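Local structure of aminopeptidase N family protein (Idiomarina loihiensis L2TR, 4FGM) at residues A[243-248]-A[272-277]; A[278-283]-A[307-312]. The protein probably acts as a zinc-dependent aminopeptidase of the M61 family, removing residues from the N-terminal end of peptides. All coordinates share one frame; numbering follows the deposited sequence.

Contact 1: residues A[243-248]-A[272-277]. With ZN (zinc ion), chain C; MAE (maleic acid), chain B.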
ATOM      1  N   THR A 243       1.913   7.457  -9.543  1.00 40.28           N
ATOM      2  CA  THR A 243       1.302   6.619  -8.530  1.00 44.98           C
ATOM      3  C   THR A 243      -0.188   6.902  -8.537  1.00 45.80           C
ATOM      4  O   THR A 243      -0.614   8.011  -8.856  1.00 44.50           O
ATOM      5  CB  THR A 243       1.889   6.880  -7.112  1.00 45.25           C
ATOM      6  OG1 THR A 243       1.282   5.978  -6.177  1.00 41.60           O
ATOM      7  CG2 THR A 243       1.639   8.310  -6.666  1.00 36.27           C
ATOM      8  N   ALA A 244      -0.974   5.881  -8.225  1.00 44.86           N
ATOM      9  CA  ALA A 244      -2.424   6.022  -8.160  1.00 36.01           C
ATOM     10  C   ALA A 244      -2.804   5.933  -6.680  1.00 41.98           C
ATOM     11  O   ALA A 244      -2.516   4.936  -6.003  1.00 43.62           O
ATOM     12  CB  ALA A 244      -3.106   4.911  -8.963  1.00 35.76           C
ATOM     13  N   LEU A 245      -3.442   6.988  -6.184  1.00 40.52           N
ATOM     14  CA  LEU A 245      -3.842   7.050  -4.788  1.00 39.57           C
ATOM     15  C   LEU A 245      -5.340   7.204  -4.600  1.00 39.19           C
ATOM     16  O   LEU A 245      -6.020   7.839  -5.403  1.00 41.74           O
ATOM     17  CB  LEU A 245      -3.176   8.245  -4.106  1.00 42.21           C
ATOM     18  CG  LEU A 245      -1.685   8.496  -4.314  1.00 41.34           C
ATOM     19  CD1 LEU A 245      -1.346   9.898  -3.789  1.00 39.73           C
ATOM     20  CD2 LEU A 245      -0.870   7.406  -3.608  1.00 32.36           C
ATOM     21  N   LEU A 246      -5.846   6.618  -3.524  1.00 40.77           N
ATOM     22  CA  LEU A 246      -7.250   6.755  -3.164  1.00 41.56           C
ATOM     23  C   LEU A 246      -7.175   7.267  -1.736  1.00 40.70           C
ATOM     24  O   LEU A 246      -6.647   6.586  -0.862  1.00 38.74           O
ATOM     25  CB  LEU A 246      -7.973   5.412  -3.192  1.00 41.75           C
ATOM     26  CG  LEU A 246      -9.421   5.510  -2.701  1.00 44.62           C
ATOM     27  CD1 LEU A 246     -10.222   6.419  -3.629  1.00 38.62           C
ATOM     28  CD2 LEU A 246     -10.033   4.116  -2.635  1.00 44.02           C
ATOM     29  N   CYS A 247      -7.666   8.477  -1.499  1.00 40.98           N
ATOM     30  CA  CYS A 247      -7.610   9.037  -0.155  1.00 38.58           C
ATOM     31  C   CYS A 247      -8.916   9.664   0.295  1.00 36.21           C
ATOM     32  O   CYS A 247      -9.805   9.936  -0.508  1.00 40.29           O
ATOM     33  CB  CYS A 247      -6.496  10.082  -0.061  1.00 41.40           C
ATOM     34  SG  CYS A 247      -6.889  11.611  -0.897  1.00 56.94           S
ATOM     35  N   SER A 248      -9.015   9.900   1.598  1.00 38.54           N
ATOM     36  CA  SER A 248     -10.207  10.501   2.180  1.00 38.49           C
ATOM     37  C   SER A 248     -10.135  12.012   2.043  1.00 40.93           C
ATOM     38  O   SER A 248      -9.067  12.614   2.175  1.00 39.31           O
ATOM     39  CB  SER A 248     -10.321  10.100   3.646  1.00 39.68           C
ATOM     40  OG  SER A 248     -10.365   8.690   3.754  1.00 44.57           O
ATOM     41  N   CYS A 272       4.694   9.987   0.198  1.00 44.00           N
ATOM     42  CA  CYS A 272       6.102   9.743   0.459  1.00 43.68           C
ATOM     43  C   CYS A 272       6.423   8.263   0.240  1.00 43.27           C
ATOM     44  O   CYS A 272       7.494   7.910  -0.250  1.00 44.27           O
ATOM     45  CB  CYS A 272       6.429  10.136   1.899  1.00 43.91           C
ATOM     46  SG  CYS A 272       8.151   9.962   2.349  1.00 46.34           S
ATOM     47  N   HIS A 273       5.472   7.409   0.607  1.00 43.05           N
ATOM     48  CA  HIS A 273       5.617   5.968   0.483  1.00 39.46           C
ATOM     49  C   HIS A 273       5.660   5.525  -0.993  1.00 45.79           C
ATOM     50  O   HIS A 273       6.545   4.762  -1.407  1.00 40.68           O
ATOM     51  CB  HIS A 273       4.449   5.281   1.206  1.00 39.25           C
ATOM     52  CG  HIS A 273       4.533   3.788   1.225  1.00 45.63           C
ATOM     53  ND1 HIS A 273       5.002   3.085   2.314  1.00 51.85           N
ATOM     54  CD2 HIS A 273       4.212   2.864   0.290  1.00 45.67           C
ATOM     55  CE1 HIS A 273       4.965   1.790   2.052  1.00 51.92           C
ATOM     56  NE2 HIS A 273       4.490   1.628   0.830  1.00 51.55           N
ATOM     57  N   GLU A 274       4.709   6.002  -1.791  1.00 38.27           N
ATOM     58  CA  GLU A 274       4.672   5.611  -3.195  1.00 37.99           C
ATOM     59  C   GLU A 274       5.867   6.169  -3.966  1.00 40.84           C
ATOM     60  O   GLU A 274       6.452   5.482  -4.805  1.00 43.11           O
ATOM     61  CB  GLU A 274       3.362   6.078  -3.834  1.00 39.31           C
ATOM     62  CG  GLU A 274       2.090   5.580  -3.138  1.00 39.42           C
ATOM     63  CD  GLU A 274       2.103   4.089  -2.842  1.00 45.14           C
ATOM     64  OE1 GLU A 274       2.762   3.332  -3.580  1.00 53.41           O
ATOM     65  OE2 GLU A 274       1.441   3.664  -1.875  1.00 48.58           O
ATOM     66  N   TYR A 275       6.228   7.414  -3.665  1.00 42.03           N
ATOM     67  CA  TYR A 275       7.353   8.084  -4.315  1.00 39.38           C
ATOM     68  C   TYR A 275       8.640   7.294  -4.070  1.00 42.16           C
ATOM     69  O   TYR A 275       9.403   7.023  -4.998  1.00 42.05           O
ATOM     70  CB  TYR A 275       7.503   9.503  -3.762  1.00 44.94           C
ATOM     71  CG  TYR A 275       8.332  10.439  -4.622  1.00 46.05           C
ATOM     72  CD1 TYR A 275       7.853  10.893  -5.854  1.00 38.95           C
ATOM     73  CD2 TYR A 275       9.577  10.907  -4.184  1.00 45.65           C
ATOM     74  CE1 TYR A 275       8.585  11.789  -6.620  1.00 38.38           C
ATOM     75  CE2 TYR A 275      10.319  11.806  -4.945  1.00 40.11           C
ATOM     76  CZ  TYR A 275       9.818  12.246  -6.157  1.00 39.28           C
ATOM     77  OH  TYR A 275      10.524  13.161  -6.895  1.00 36.97           O
ATOM     78  N   PHE A 276       8.871   6.918  -2.817  1.00 38.52           N
ATOM     79  CA  PHE A 276      10.057   6.154  -2.447  1.00 42.88           C
ATOM     80  C   PHE A 276      10.122   4.864  -3.260  1.00 45.53           C
ATOM     81  O   PHE A 276      11.202   4.413  -3.675  1.00 45.46           O
ATOM     82  CB  PHE A 276      10.008   5.792  -0.963  1.00 43.71           C
ATOM     83  CG  PHE A 276      11.316   5.294  -0.413  1.00 45.32           C
ATOM     84  CD1 PHE A 276      12.334   6.191  -0.093  1.00 42.39           C
ATOM     85  CD2 PHE A 276      11.547   3.933  -0.244  1.00 45.87           C
ATOM     86  CE1 PHE A 276      13.559   5.742   0.393  1.00 45.51           C
ATOM     87  CE2 PHE A 276      12.774   3.469   0.245  1.00 49.18           C
ATOM     88  CZ  PHE A 276      13.784   4.378   0.561  1.00 47.40           C
ATOM     89  N   HIS A 277       8.948   4.278  -3.486  1.00 36.64           N
ATOM     90  CA  HIS A 277       8.830   3.035  -4.252  1.00 38.76           C
ATOM     91  C   HIS A 277       9.398   3.213  -5.669  1.00 43.91           C
ATOM     92  O   HIS A 277       9.746   2.219  -6.334  1.00 36.52           O
ATOM     93  CB  HIS A 277       7.366   2.579  -4.339  1.00 40.31           C
ATOM     94  CG  HIS A 277       6.957   1.637  -3.247  1.00 49.66           C
ATOM     95  ND1 HIS A 277       7.738   0.573  -2.839  1.00 53.22           N
ATOM     96  CD2 HIS A 277       5.818   1.559  -2.524  1.00 50.55           C
ATOM     97  CE1 HIS A 277       7.096  -0.118  -1.917  1.00 48.38           C
ATOM     98  NE2 HIS A 277       5.927   0.460  -1.710  1.00 53.75           N
TER
HETATM   99 ZN    ZN C 602       4.484  -0.201  -0.496  1.00 53.85          ZN
HETATM  100  C1  MAE B 601       1.989  -0.816  -1.246  1.00101.44           C
HETATM  101  O1  MAE B 601       2.566  -1.927  -0.979  1.00105.83           O
HETATM  102  O2  MAE B 601       2.662   0.077  -1.808  1.00 98.85           O
HETATM  103  C2  MAE B 601       0.552  -0.689  -0.915  1.00101.18           C
HETATM  104  C3  MAE B 601      -0.532  -1.229  -1.467  1.00101.86           C
HETATM  105  C4  MAE B 601      -0.568  -2.144  -2.603  1.00104.55           C
HETATM  106  O3  MAE B 601       0.414  -2.533  -3.264  1.00112.39           O
HETATM  107  O4  MAE B 601      -1.706  -2.579  -2.873  1.00 99.53           O
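T243 and L245, on one strand, meet the helix 262-277 almost wholly through the side chain of E274. Its CB lies against the hydroxyl of T243, with OG1 3.1 Å from E274 CB, and the two side chains cross at about a right angle. That hydroxyl sits anti to its own backbone N (chi1 -177°), beside the carbonyl carbon; its hydrogen bond goes to L237 O, and to E274 it offers packing. CG meets both T243 OG1 and a methyl of L245, side by side on its strand-facing side, with L245 CD2 3.5 Å from E274 CG as the two side chains run past each other in opposite directions. The chain then bends at chi2 (-48°) and carries the carboxylate toward the bound maleic acid, where OE1 comes to 3.7 Å from MAE O2. H273, E274 and H277 form the HExxH motif of zinc metallopeptidases: H273 NE2 holds the zinc at 2.3 Å and H277 NE2 at 2.0 Å, while E307 and MAE O2 also bind it. In relatives the motif's glutamate serves as general base, a role E274 probably shares. An alanine here would remove the carboxylate beside the maleic acid and is likely to leave L245 CD2 facing a gap where CG had been. The H273 ring, edge-on to MAE O2, is hydrogen-bonded through ND1 to D314, and H277 ND1 to N280 O.

Contact 2: residues A[278-283]-A[307-312]. With ZN (zinc ion), chain C; MAE (maleic acid), chain B.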
ATOM      1  N   SER A 278       9.473   4.461  -6.144  1.00 42.44           N
ATOM      2  CA  SER A 278      10.017   4.716  -7.482  1.00 46.29           C
ATOM      3  C   SER A 278      11.412   4.105  -7.561  1.00 47.06           C
ATOM      4  O   SER A 278      11.835   3.584  -8.612  1.00 39.90           O
ATOM      5  CB  SER A 278      10.131   6.213  -7.745  1.00 45.26           C
ATOM      6  OG  SER A 278       8.855   6.746  -8.036  1.00 50.56           O
ATOM      7  N   TRP A 279      12.147   4.210  -6.458  1.00 45.20           N
ATOM      8  CA  TRP A 279      13.489   3.654  -6.425  1.00 47.07           C
ATOM      9  C   TRP A 279      13.382   2.242  -5.875  1.00 50.83           C
ATOM     10  O   TRP A 279      13.910   1.279  -6.452  1.00 50.86           O
ATOM     11  CB  TRP A 279      14.381   4.464  -5.496  1.00 46.03           C
ATOM     12  CG  TRP A 279      14.760   5.791  -6.028  1.00 50.46           C
ATOM     13  CD1 TRP A 279      15.889   6.104  -6.744  1.00 50.14           C
ATOM     14  CD2 TRP A 279      14.031   7.008  -5.872  1.00 49.13           C
ATOM     15  NE1 TRP A 279      15.910   7.455  -7.033  1.00 47.70           N
ATOM     16  CE2 TRP A 279      14.785   8.033  -6.506  1.00 45.46           C
ATOM     17  CE3 TRP A 279      12.817   7.338  -5.248  1.00 48.13           C
ATOM     18  CZ2 TRP A 279      14.363   9.358  -6.538  1.00 38.82           C
ATOM     19  CZ3 TRP A 279      12.392   8.657  -5.274  1.00 43.64           C
ATOM     20  CH2 TRP A 279      13.167   9.658  -5.914  1.00 40.86           C
ATOM     21  N   ASN A 280      12.682   2.122  -4.759  1.00 50.95           N
ATOM     22  CA  ASN A 280      12.537   0.833  -4.112  1.00 52.28           C
ATOM     23  C   ASN A 280      11.315   0.061  -4.581  1.00 53.64           C
ATOM     24  O   ASN A 280      10.183   0.420  -4.211  1.00 61.44           O
ATOM     25  CB  ASN A 280      12.482   1.095  -2.609  1.00 55.48           C
ATOM     26  CG  ASN A 280      12.882  -0.101  -1.761  1.00 56.49           C
ATOM     27  OD1 ASN A 280      13.466  -1.063  -2.253  1.00 55.73           O
ATOM     28  ND2 ASN A 280      12.587  -0.023  -0.452  1.00 54.60           N
ATOM     29  N   ILE A 281      11.559  -0.906  -5.470  1.00 54.25           N
ATOM     30  CA  ILE A 281      10.567  -1.773  -6.108  1.00 47.74           C
ATOM     31  C   ILE A 281      10.251  -1.535  -7.563  1.00 50.02           C
ATOM     32  O   ILE A 281       9.802  -2.467  -8.249  1.00 52.13           O
ATOM     33  CB  ILE A 281       9.223  -1.847  -5.331  1.00 48.72           C
ATOM     34  CG1 ILE A 281       8.544  -3.193  -5.626  1.00 43.41           C
ATOM     35  CG2 ILE A 281       8.249  -0.816  -5.871  1.00 44.87           C
ATOM     36  CD1 ILE A 281       9.421  -4.379  -5.329  1.00 49.92           C
ATOM     37  N   LYS A 282      10.425  -0.301  -8.017  1.00 48.85           N
ATOM     38  CA  LYS A 282      10.140  -0.029  -9.411  1.00 49.57           C
ATOM     39  C   LYS A 282      11.417  -0.200 -10.220  1.00 46.78           C
ATOM     40  O   LYS A 282      11.359  -0.693 -11.355  1.00 47.48           O
ATOM     41  CB  LYS A 282       9.591   1.384  -9.620  1.00 44.15           C
ATOM     42  CG  LYS A 282       8.095   1.504  -9.307  1.00 44.50           C
ATOM     43  CD  LYS A 282       7.390   0.155  -9.438  1.00 48.86           C
ATOM     44  CE  LYS A 282       6.899  -0.042 -10.840  1.00 45.16           C
ATOM     45  NZ  LYS A 282       6.756  -1.492 -11.098  1.00 49.25           N
ATOM     46  N   THR A 283      12.563   0.214  -9.663  1.00 43.89           N
ATOM     47  CA  THR A 283      13.836   0.070 -10.371  1.00 45.40           C
ATOM     48  C   THR A 283      14.700  -0.939  -9.625  1.00 53.48           C
ATOM     49  O   THR A 283      15.204  -1.892 -10.222  1.00 58.74           O
ATOM     50  CB  THR A 283      14.563   1.417 -10.519  1.00 45.25           C
ATOM     51  OG1 THR A 283      14.452   2.170  -9.303  1.00 48.33           O
ATOM     52  CG2 THR A 283      13.958   2.206 -11.674  1.00 38.02           C
ATOM     53  N   GLU A 307       8.940  -3.579   1.121  1.00 44.34           N
ATOM     54  CA  GLU A 307       7.812  -2.934   1.774  1.00 41.92           C
ATOM     55  C   GLU A 307       8.269  -2.397   3.128  1.00 45.04           C
ATOM     56  O   GLU A 307       7.891  -1.292   3.521  1.00 43.61           O
ATOM     57  CB  GLU A 307       6.643  -3.907   1.949  1.00 42.02           C
ATOM     58  CG  GLU A 307       5.879  -4.207   0.660  1.00 47.87           C
ATOM     59  CD  GLU A 307       5.391  -2.951  -0.045  1.00 46.41           C
ATOM     60  OE1 GLU A 307       5.467  -1.865   0.553  1.00 47.02           O
ATOM     61  OE2 GLU A 307       4.926  -3.051  -1.196  1.00 51.21           O
ATOM     62  N   GLY A 308       9.104  -3.177   3.821  1.00 42.60           N
ATOM     63  CA  GLY A 308       9.607  -2.784   5.130  1.00 39.88           C
ATOM     64  C   GLY A 308      10.376  -1.474   5.175  1.00 43.63           C
ATOM     65  O   GLY A 308      10.015  -0.578   5.947  1.00 44.87           O
HETATM   66  N   MSE A 309      11.432  -1.358   4.365  1.00 41.86           N
HETATM   67  CA  MSE A 309      12.240  -0.139   4.330  1.00 43.64           C
HETATM   68  C   MSE A 309      11.355   1.060   4.001  1.00 49.59           C
HETATM   69  O   MSE A 309      11.457   2.123   4.629  1.00 48.90           O
HETATM   70  CB  MSE A 309      13.349  -0.241   3.268  1.00 52.16           C
HETATM   71  CG  MSE A 309      14.292  -1.439   3.397  1.00 56.15           C
HETATM   72 SE   MSE A 309      15.274  -1.568   5.089  1.00 66.61          SE
HETATM   73  CE  MSE A 309      14.373  -3.101   5.833  1.00 53.49           C
ATOM     74  N   THR A 310      10.487   0.877   3.010  1.00 42.35           N
ATOM     75  CA  THR A 310       9.578   1.933   2.578  1.00 42.59           C
ATOM     76  C   THR A 310       8.627   2.331   3.710  1.00 43.38           C
ATOM     77  O   THR A 310       8.281   3.504   3.864  1.00 40.51           O
ATOM     78  CB  THR A 310       8.746   1.476   1.370  1.00 49.45           C
ATOM     79  OG1 THR A 310       9.613   0.863   0.403  1.00 48.25           O
ATOM     80  CG2 THR A 310       8.021   2.669   0.738  1.00 42.34           C
ATOM     81  N   SER A 311       8.217   1.348   4.508  1.00 40.73           N
ATOM     82  CA  SER A 311       7.312   1.617   5.620  1.00 52.09           C
ATOM     83  C   SER A 311       8.005   2.329   6.771  1.00 51.40           C
ATOM     84  O   SER A 311       7.348   2.821   7.681  1.00 47.80           O
ATOM     85  CB  SER A 311       6.667   0.326   6.119  1.00 50.40           C
ATOM     86  OG  SER A 311       5.738  -0.154   5.163  1.00 49.34           O
ATOM     87  N   TYR A 312       9.332   2.378   6.735  1.00 47.41           N
ATOM     88  CA  TYR A 312      10.083   3.080   7.771  1.00 43.47           C
ATOM     89  C   TYR A 312      10.349   4.495   7.276  1.00 48.10           C
ATOM     90  O   TYR A 312      10.200   5.467   8.013  1.00 51.31           O
ATOM     91  CB  TYR A 312      11.416   2.381   8.043  1.00 45.22           C
ATOM     92  CG  TYR A 312      12.423   3.243   8.777  1.00 49.43           C
ATOM     93  CD1 TYR A 312      12.236   3.588  10.115  1.00 51.50           C
ATOM     94  CD2 TYR A 312      13.573   3.708   8.129  1.00 46.23           C
ATOM     95  CE1 TYR A 312      13.169   4.370  10.794  1.00 52.56           C
ATOM     96  CE2 TYR A 312      14.513   4.488   8.796  1.00 48.01           C
ATOM     97  CZ  TYR A 312      14.307   4.815  10.130  1.00 53.09           C
ATOM     98  OH  TYR A 312      15.241   5.574  10.798  1.00 51.87           O
TER
HETATM   99 ZN    ZN C 602       4.484  -0.201  -0.496  1.00 53.85          ZN
HETATM  100  C1  MAE B 601       1.989  -0.816  -1.246  1.00101.44           C
HETATM  101  O1  MAE B 601       2.566  -1.927  -0.979  1.00105.83           O
HETATM  102  O2  MAE B 601       2.662   0.077  -1.808  1.00 98.85           O
HETATM  103  C2  MAE B 601       0.552  -0.689  -0.915  1.00101.18           C
HETATM  104  C3  MAE B 601      -0.532  -1.229  -1.467  1.00101.86           C
HETATM  105  C4  MAE B 601      -0.568  -2.144  -2.603  1.00104.55           C
HETATM  106  O3  MAE B 601       0.414  -2.533  -3.264  1.00112.39           O
HETATM  107  O4  MAE B 601      -1.706  -2.579  -2.873  1.00 99.53           O
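N280 and T310 bring the turn after the zinc-binding helix against the first turn of helix 308-320. Of all the residues here N280 has the largest area buried, and its amide does the touching: ND2 lies 3.2 Å from T310 OG1, in a hydrogen bond that is weak because the N-H...O angle is only 124°. With CG anti to the backbone N (chi1 -157°), the amide is carried across to the helix, and the two side chains run antiparallel alongside one another. T310 OG1 has a stronger partner in Y306 O, one turn back. The same amide nitrogen also rests on the selenomethionine M309, 3.8 Å from its CB, before that side chain bends off toward A384. Just ahead of the helix comes E307, the third protein ligand of the gluzincin arrangement, in which a glutamate on a following helical region completes an HExxH site. Its OE1 binds the zinc at 2.2 Å, while OE2 lies 2.6 Å from MAE O1. The backbone of E307 is tied to the helix's first turn, since its carbonyl O accepts bonds from both S311 N and S311 OG, the hydroxyl coming from above the carbonyl plane at 2.9 Å. T310 also packs on H273 and H277, which places it in the second shell of the metal.

From the N terminus, the chain leaves strand 242-248 and returns 24 residues later along helix 262-277, where contact 1 closes the first loop. Contact 2 opens immediately, at residue 278, and closes a second loop of the same span when the chain comes back at 307-312. The two loops are therefore in series and neither nest nor cross. Contact 1 ties the five-stranded sheet to the zinc-binding helix, and contact 2 ties the turn following that helix to helix 308-320. They join through a probable hydrogen bond between H277 O and K282 N, 3.1 Å apart, and share the zinc and maleic acid, so sheet and both helices converge on one site.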